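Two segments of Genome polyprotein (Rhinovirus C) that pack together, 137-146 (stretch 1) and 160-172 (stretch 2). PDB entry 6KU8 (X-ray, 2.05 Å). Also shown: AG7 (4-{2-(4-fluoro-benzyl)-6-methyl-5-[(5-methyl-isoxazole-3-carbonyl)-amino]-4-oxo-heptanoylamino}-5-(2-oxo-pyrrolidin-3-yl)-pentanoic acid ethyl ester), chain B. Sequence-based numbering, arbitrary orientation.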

# COMPACT_ATOMS: atom_id res chain seq x y z
N ARG A 137 6.96 -11.29 3.64
CA ARG A 137 6.58 -10.29 4.64
C ARG A 137 5.13 -9.85 4.51
O ARG A 137 4.79 -8.68 4.70
CB ARG A 137 7.51 -9.08 4.57
CG ARG A 137 9.00 -9.42 4.79
CD ARG A 137 9.88 -8.19 4.71
NE ARG A 137 11.27 -8.51 5.02
CZ ARG A 137 12.31 -7.72 4.76
NH1 ARG A 137 12.13 -6.54 4.18
NH2 ARG A 137 13.54 -8.13 5.07
N LEU A 138 4.24 -10.80 4.20
CA LEU A 138 2.82 -10.50 4.08
C LEU A 138 2.14 -10.58 5.44
O LEU A 138 2.50 -11.41 6.28
CB LEU A 138 2.14 -11.48 3.12
CG LEU A 138 2.49 -11.24 1.66
CD1 LEU A 138 1.92 -12.39 0.84
CD2 LEU A 138 1.94 -9.89 1.20
N LEU A 139 1.17 -9.69 5.65
CA LEU A 139 0.21 -9.78 6.75
C LEU A 139 -1.12 -10.26 6.17
O LEU A 139 -1.49 -9.86 5.06
CB LEU A 139 0.05 -8.42 7.45
CG LEU A 139 1.33 -7.65 7.82
CD1 LEU A 139 1.02 -6.28 8.45
CD2 LEU A 139 2.19 -8.51 8.73
N LYS A 140 -1.83 -11.13 6.89
CA LYS A 140 -3.06 -11.72 6.37
C LYS A 140 -4.25 -11.30 7.23
O LYS A 140 -4.14 -11.17 8.45
CB LYS A 140 -2.98 -13.25 6.31
CG LYS A 140 -4.17 -13.90 5.56
CD LYS A 140 -4.99 -14.86 6.40
CE LYS A 140 -4.94 -14.56 7.87
NZ LYS A 140 -5.49 -15.68 8.70
N TYR A 141 -5.40 -11.07 6.57
CA TYR A 141 -6.62 -10.74 7.28
C TYR A 141 -7.77 -11.57 6.71
O TYR A 141 -7.84 -11.81 5.50
CB TYR A 141 -6.95 -9.22 7.21
CG TYR A 141 -6.28 -8.49 6.05
CD1 TYR A 141 -6.99 -8.13 4.92
CD2 TYR A 141 -4.93 -8.17 6.10
CE1 TYR A 141 -6.36 -7.47 3.85
CE2 TYR A 141 -4.30 -7.54 5.06
CZ TYR A 141 -5.02 -7.19 3.94
OH TYR A 141 -4.38 -6.54 2.90
N ASN A 142 -8.65 -12.03 7.60
CA ASN A 142 -9.81 -12.84 7.21
C ASN A 142 -10.94 -11.92 6.75
O ASN A 142 -11.92 -11.68 7.45
CB ASN A 142 -10.26 -13.74 8.36
CG ASN A 142 -9.17 -14.72 8.79
OD1 ASN A 142 -8.47 -15.29 7.95
ND2 ASN A 142 -9.02 -14.91 10.09
N TYR A 143 -10.77 -11.37 5.55
CA TYR A 143 -11.76 -10.52 4.93
C TYR A 143 -11.74 -10.76 3.43
O TYR A 143 -10.65 -10.87 2.85
CB TYR A 143 -11.50 -9.04 5.24
CG TYR A 143 -12.55 -8.13 4.66
CD1 TYR A 143 -13.68 -7.76 5.41
CD2 TYR A 143 -12.44 -7.65 3.37
CE1 TYR A 143 -14.65 -6.93 4.86
CE2 TYR A 143 -13.41 -6.84 2.81
CZ TYR A 143 -14.51 -6.47 3.56
OH TYR A 143 -15.45 -5.64 2.99
N PRO A 144 -12.92 -10.86 2.75
CA PRO A 144 -12.93 -11.18 1.31
C PRO A 144 -12.68 -9.95 0.44
O PRO A 144 -13.57 -9.42 -0.25
CB PRO A 144 -14.33 -11.78 1.11
CG PRO A 144 -15.18 -11.11 2.17
CD PRO A 144 -14.26 -10.95 3.36
N THR A 145 -11.44 -9.49 0.46
CA THR A 145 -11.04 -8.35 -0.34
C THR A 145 -11.25 -8.66 -1.83
O THR A 145 -11.24 -9.81 -2.25
CB THR A 145 -9.58 -8.00 -0.07
OG1 THR A 145 -8.78 -9.15 -0.30
CG2 THR A 145 -9.40 -7.55 1.40
N LYS A 146 -11.39 -7.60 -2.62
CA LYS A 146 -11.81 -7.70 -4.01
C LYS A 146 -10.79 -7.10 -4.96
O LYS A 146 -10.02 -6.21 -4.59
CB LYS A 146 -13.16 -6.99 -4.22
CG LYS A 146 -14.32 -7.65 -3.49
CD LYS A 146 -15.65 -6.99 -3.84
CE LYS A 146 -16.81 -7.74 -3.17
NZ LYS A 146 -16.84 -9.18 -3.59
N ILE A 160 -0.15 2.52 10.78
CA ILE A 160 -0.24 2.39 9.32
C ILE A 160 0.64 1.21 8.94
O ILE A 160 1.87 1.31 8.94
CB ILE A 160 0.17 3.67 8.58
CG1 ILE A 160 -0.65 4.88 9.08
CG2 ILE A 160 -0.01 3.49 7.06
CD1 ILE A 160 -0.12 6.21 8.59
N VAL A 161 0.01 0.08 8.61
CA VAL A 161 0.63 -1.21 8.83
C VAL A 161 0.86 -2.01 7.56
O VAL A 161 1.76 -2.87 7.54
CB VAL A 161 -0.25 -1.98 9.84
CG1 VAL A 161 -0.81 -3.28 9.31
CG2 VAL A 161 0.44 -2.09 11.20
N ALA A 162 0.15 -1.73 6.47
CA ALA A 162 0.36 -2.47 5.22
C ALA A 162 -0.37 -1.75 4.09
O ALA A 162 -1.20 -0.87 4.33
CB ALA A 162 -0.13 -3.92 5.32
N ILE A 163 -0.02 -2.11 2.86
CA ILE A 163 -0.85 -1.82 1.70
C ILE A 163 -1.38 -3.14 1.16
O ILE A 163 -0.67 -4.16 1.15
CB ILE A 163 -0.11 -1.02 0.61
CG1 ILE A 163 1.06 -1.85 0.04
CG2 ILE A 163 0.31 0.37 1.18
CD1 ILE A 163 1.70 -1.24 -1.21
N HIS A 164 -2.63 -3.13 0.73
CA HIS A 164 -3.28 -4.34 0.25
C HIS A 164 -2.69 -4.76 -1.09
O HIS A 164 -2.57 -3.94 -2.00
CB HIS A 164 -4.78 -4.12 0.10
CG HIS A 164 -5.50 -5.36 -0.29
ND1 HIS A 164 -5.66 -6.41 0.58
CD2 HIS A 164 -6.02 -5.76 -1.47
CE1 HIS A 164 -6.29 -7.40 -0.04
NE2 HIS A 164 -6.50 -7.03 -1.29
N VAL A 165 -2.34 -6.05 -1.23
CA VAL A 165 -1.69 -6.45 -2.48
C VAL A 165 -2.27 -7.73 -3.10
O VAL A 165 -1.98 -8.03 -4.26
CB VAL A 165 -0.16 -6.61 -2.29
CG1 VAL A 165 0.49 -5.26 -1.98
CG2 VAL A 165 0.16 -7.66 -1.21
N GLY A 166 -3.09 -8.48 -2.37
CA GLY A 166 -3.69 -9.65 -2.99
C GLY A 166 -4.77 -10.29 -2.15
O GLY A 166 -5.06 -9.85 -1.03
N GLY A 167 -5.39 -11.32 -2.71
CA GLY A 167 -6.42 -12.07 -2.01
C GLY A 167 -6.89 -13.23 -2.85
O GLY A 167 -6.53 -13.36 -4.02
N ASN A 168 -7.72 -14.08 -2.24
CA ASN A 168 -8.18 -15.31 -2.89
C ASN A 168 -9.69 -15.46 -2.81
O ASN A 168 -10.21 -16.58 -2.93
CB ASN A 168 -7.48 -16.54 -2.29
CG ASN A 168 -8.01 -16.91 -0.91
OD1 ASN A 168 -8.63 -16.09 -0.23
ND2 ASN A 168 -7.76 -18.15 -0.49
N GLY A 169 -10.42 -14.36 -2.61
CA GLY A 169 -11.85 -14.43 -2.41
C GLY A 169 -12.28 -14.66 -0.98
O GLY A 169 -13.43 -14.36 -0.63
N ARG A 170 -11.40 -15.18 -0.14
CA ARG A 170 -11.71 -15.43 1.26
C ARG A 170 -10.87 -14.58 2.20
O ARG A 170 -11.39 -14.07 3.19
CB ARG A 170 -11.52 -16.92 1.59
CG ARG A 170 -12.52 -17.86 0.90
CD ARG A 170 -13.93 -17.51 1.31
NE ARG A 170 -14.02 -17.52 2.77
CZ ARG A 170 -14.74 -16.68 3.51
NH1 ARG A 170 -15.47 -15.73 2.94
NH2 ARG A 170 -14.72 -16.80 4.83
N VAL A 171 -9.58 -14.40 1.92
CA VAL A 171 -8.69 -13.62 2.78
C VAL A 171 -7.98 -12.58 1.93
O VAL A 171 -7.98 -12.63 0.70
CB VAL A 171 -7.66 -14.50 3.49
CG1 VAL A 171 -8.35 -15.56 4.37
CG2 VAL A 171 -6.73 -15.13 2.46
N GLY A 172 -7.35 -11.63 2.61
CA GLY A 172 -6.54 -10.62 1.96
C GLY A 172 -5.12 -10.67 2.49
O GLY A 172 -4.88 -11.03 3.64
C01 AG7 B . -3.85 -11.89 -6.80
C02 AG7 B . -3.15 -11.02 -7.83
O03 AG7 B . -4.45 -11.50 -5.84
C04 AG7 B . -2.87 -9.59 -7.38
C05 AG7 B . -1.83 -9.11 -8.38
C06 AG7 B . -0.43 -9.63 -8.02
C07 AG7 B . 0.05 -9.47 -6.73
C08 AG7 B . 1.31 -9.94 -6.40
C09 AG7 B . 2.10 -10.58 -7.35
C10 AG7 B . 1.61 -10.75 -8.64
C11 AG7 B . 0.35 -10.28 -8.97
N12 AG7 B . -4.65 -7.92 -6.43
C13 AG7 B . -6.00 -7.35 -6.60
C14 AG7 B . -6.68 -7.64 -5.27
C15 AG7 B . -7.04 -9.17 -5.17
C16 AG7 B . -8.09 -9.37 -3.96
N17 AG7 B . -8.99 -10.26 -4.32
O18 AG7 B . -8.03 -8.81 -2.91
C19 AG7 B . -6.16 -5.88 -7.00
C20 AG7 B . -5.01 -5.43 -7.91
C21 AG7 B . -5.68 -5.57 -9.25
O22 AG7 B . -4.98 -6.03 -10.36
O23 AG7 B . -6.83 -5.32 -9.32
C47 AG7 B . -4.21 -8.87 -7.44
O48 AG7 B . -4.94 -9.10 -8.34
C50 AG7 B . -5.80 -6.14 -11.48
C53 AG7 B . -4.92 -6.29 -12.72
C57 AG7 B . -3.68 -13.36 -7.16
N58 AG7 B . -4.15 -14.16 -6.10
C59 AG7 B . -3.48 -15.39 -5.85
O60 AG7 B . -2.54 -15.82 -6.44
C78 AG7 B . -4.53 -13.71 -8.39
C81 AG7 B . -4.25 -15.12 -8.92
F1 AG7 B . 3.34 -11.05 -7.01
C82 AG7 B . -6.02 -13.57 -8.03
C83 AG7 B . -8.70 -10.73 -5.74
C84 AG7 B . -7.67 -9.63 -6.27
C1 AG7 B . -4.16 -16.08 -4.73
O HOH W 1 -10.08 -12.05 -1.07

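Strands 138-141 and 160-167 cross nearly at right angles, 82° between their N-to-C directions with axes 8.3 Å apart at closest approach, so side chains rather than a shared ladder join them. Backbone pairing comes instead after the second strand, where the chain has turned back: Tyr 141 N donates to Gly 172 O (3.0 Å, 163°) and Gly 172 N to Tyr 141 O (2.9 Å, 170°), an antiparallel pair.

Gly 172 leaves room for the tyrosine ring, one face of which lies over its carbonyl carbon. An ideal CB on Gly 172 would sit 2.6 Å from Tyr 141 CE1 and 2.9 Å from Thr 145 CG2. The Tyr 141 chi1 of 21° lies between wells; with chi2 at 104° it carries the ring across the gap, placing Tyr 141 OH 2.7 Å from His 164 ND1 in a hydrogen bond whose direction is unassigned. The rings meet rim to rim, planes at 51°.

His 164, chi1 t, has CA-to-CB sideways, yet its ring end comes nearer stretch 1. With ND1 engaged by the tyrosine, His 164 NE2 donates to AG7 O18 (2.9 Å, 165°). Thr 145, chi1 p and CA-to-CB toward stretch 2, donates from OG1 to the same O18 (2.7 Å), while its backbone O accepts from AG7 N17 (3.1 Å).

Apolar contacts fill the crossing. Leu 139, an m,t rotamer with CA-to-CB toward stretch 2, brings CD1 within 3.6 Å of Val 161 CG1 and 4.1 Å of Ala 162 CB. Leu 138, also m,t, starts sideways, but its CD2 reaches Val 165 CG2 at 3.7 Å.

Near the turn, Asn 168 OD1, chi1 p, accepts from Arg 170 N and Val 171 N, both at 2.9 Å. Water 1 bridges Thr 145 O and Val 171 O, its oxygen 2.8 Å from each.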